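Local coordinates for glutaredoxin-2 (Vaccinia virus, PDB 2G2Q), which acts as a thiol-disulfide transfer protein in the cytoplasmic pathway that forms disulfide bonds in virion membrane proteins, and is needed for virus morphogenesis and replication, at residues 86-91 and 106-111. Numbering follows the deposited sequence.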
loop_
_atom_site.group_PDB
_atom_site.type_symbol
_atom_site.label_atom_id
_atom_site.label_comp_id
_atom_site.label_asym_id
_atom_site.label_seq_id
_atom_site.Cartn_x
_atom_site.Cartn_y
_atom_site.Cartn_z
ATOM N N VAL A 86 4.948 -5.950 -4.578
ATOM C CA VAL A 86 4.819 -4.928 -5.621
ATOM C C VAL A 86 5.580 -3.625 -5.295
ATOM O O VAL A 86 5.471 -3.082 -4.185
ATOM C CB VAL A 86 3.341 -4.647 -5.956
ATOM C CG1 VAL A 86 3.229 -3.747 -7.161
ATOM C CG2 VAL A 86 2.590 -5.961 -6.212
ATOM N N ASP A 87 6.357 -3.143 -6.273
ATOM C CA ASP A 87 7.090 -1.877 -6.163
ATOM C C ASP A 87 6.291 -0.693 -6.743
ATOM O O ASP A 87 6.454 -0.306 -7.911
ATOM C CB ASP A 87 8.470 -1.994 -6.804
ATOM C CG ASP A 87 9.347 -0.789 -6.532
ATOM O OD1 ASP A 87 10.518 -0.776 -6.978
ATOM O OD2 ASP A 87 8.867 0.160 -5.880
ATOM N N ILE A 88 5.470 -0.093 -5.883
ATOM C CA ILE A 88 4.454 0.882 -6.296
ATOM C C ILE A 88 4.849 2.367 -6.292
ATOM O O ILE A 88 4.090 3.205 -6.782
ATOM C CB ILE A 88 3.218 0.753 -5.413
ATOM C CG1 ILE A 88 3.578 1.122 -3.964
ATOM C CG2 ILE A 88 2.632 -0.640 -5.559
ATOM C CD1 ILE A 88 2.426 1.088 -3.014
ATOM N N ASN A 89 6.019 2.686 -5.747
ATOM C CA ASN A 89 6.421 4.077 -5.557
ATOM C C ASN A 89 6.342 4.951 -6.809
ATOM O O ASN A 89 5.816 6.071 -6.749
ATOM C CB ASN A 89 7.813 4.155 -4.938
ATOM C CG ASN A 89 7.837 3.673 -3.503
ATOM O OD1 ASN A 89 7.344 2.587 -3.186
ATOM N ND2 ASN A 89 8.419 4.480 -2.618
ATOM N N LYS A 90 6.847 4.430 -7.935
ATOM C CA LYS A 90 6.883 5.171 -9.209
ATOM C C LYS A 90 5.497 5.549 -9.767
ATOM O O LYS A 90 5.383 6.474 -10.562
ATOM C CB LYS A 90 7.668 4.387 -10.266
ATOM C CG LYS A 90 9.191 4.495 -10.165
ATOM C CD LYS A 90 9.845 3.428 -11.047
ATOM C CE LYS A 90 11.308 3.155 -10.674
ATOM N NZ LYS A 90 12.229 4.152 -11.302
ATOM N N SER A 91 4.459 4.826 -9.347
ATOM C CA SER A 91 3.085 5.128 -9.736
ATOM C C SER A 91 2.424 6.135 -8.787
ATOM O O SER A 91 1.299 6.577 -9.029
ATOM C CB SER A 91 2.255 3.846 -9.777
ATOM O OG SER A 91 2.022 3.357 -8.471
ATOM N N ILE A 106 0.979 2.788 -14.731
ATOM C CA ILE A 106 2.249 2.422 -14.099
ATOM C C ILE A 106 2.011 1.396 -12.993
ATOM O O ILE A 106 2.794 0.454 -12.828
ATOM C CB ILE A 106 3.026 3.657 -13.563
ATOM C CG1 ILE A 106 3.378 4.609 -14.717
ATOM C CG2 ILE A 106 4.298 3.230 -12.827
ATOM C CD1 ILE A 106 3.895 5.982 -14.257
ATOM N N LEU A 107 0.918 1.572 -12.257
ATOM C CA LEU A 107 0.565 0.642 -11.200
ATOM C C LEU A 107 0.276 -0.749 -11.782
ATOM O O LEU A 107 0.755 -1.751 -11.255
ATOM C CB LEU A 107 -0.613 1.165 -10.369
ATOM C CG LEU A 107 -1.028 0.283 -9.193
ATOM C CD1 LEU A 107 0.113 0.071 -8.177
ATOM C CD2 LEU A 107 -2.248 0.841 -8.505
ATOM N N LYS A 108 -0.484 -0.800 -12.878
ATOM C CA LYS A 108 -0.746 -2.059 -13.554
ATOM C C LYS A 108 0.561 -2.776 -13.925
ATOM O O LYS A 108 0.739 -3.957 -13.586
ATOM C CB LYS A 108 -1.638 -1.875 -14.787
ATOM C CG LYS A 108 -2.137 -3.217 -15.337
ATOM C CD LYS A 108 -3.045 -3.106 -16.575
ATOM C CE LYS A 108 -3.662 -4.490 -16.885
ATOM N NZ LYS A 108 -4.741 -4.486 -17.930
ATOM N N SER A 109 1.462 -2.060 -14.604
ATOM C CA SER A 109 2.781 -2.592 -14.970
ATOM C C SER A 109 3.521 -3.156 -13.765
ATOM O O SER A 109 4.019 -4.282 -13.824
ATOM C CB SER A 109 3.674 -1.520 -15.607
ATOM O OG SER A 109 3.065 -0.906 -16.721
ATOM N N GLU A 110 3.610 -2.364 -12.691
ATOM C CA GLU A 110 4.374 -2.747 -11.509
ATOM C C GLU A 110 3.799 -4.007 -10.854
ATOM O O GLU A 110 4.551 -4.872 -10.370
ATOM C CB GLU A 110 4.442 -1.591 -10.505
ATOM C CG GLU A 110 5.166 -0.340 -11.058
ATOM C CD GLU A 110 5.094 0.873 -10.118
ATOM O OE1 GLU A 110 6.126 1.560 -9.949
ATOM O OE2 GLU A 110 4.012 1.143 -9.542
ATOM N N ILE A 111 2.468 -4.101 -10.835
ATOM C CA ILE A 111 1.784 -5.267 -10.284
ATOM C C ILE A 111 2.048 -6.488 -11.173
ATOM O O ILE A 111 2.224 -7.602 -10.689
ATOM C CB ILE A 111 0.257 -5.034 -10.187
ATOM C CG1 ILE A 111 -0.066 -4.066 -9.058
ATOM C CG2 ILE A 111 -0.498 -6.362 -9.987
ATOM C CD1 ILE A 111 -1.502 -3.553 -9.144
HETATM O O HOH W 1 6.908 -4.530 -8.947
#
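E110 projects from segment 106-111 of helix 104-113 into the concave side of the turn 86-91. Its carboxylate lies among backbone and side-chain atoms of the turn: E110 OE2 is 3.3 Å from I88 CA, and E110 OE1 is 3.2 Å from K90 CB. At the N-terminal end of 86-91, V86 places CG1 3.6 Å from E110 O and 3.8 Å from I111 CG1; a water bridges the two backbones, accepting from D87 N and donating to E110 O. At the other end, S91 packs CB 3.7 Å from I106 CG2, while S91 N (3.1 Å) and S91 OG (2.7 Å) both donate to I88 O, the backbone bond closing the turn and the hydroxyl reinforcing it. I88 CG2 meets L107 CD1 at 3.7 Å. In this thioredoxin-fold protein the contact joins the loop leaving strand 82-85 to helix 104-113, with V86, I88 and L107 all resting on I73 of the central strand 71-77.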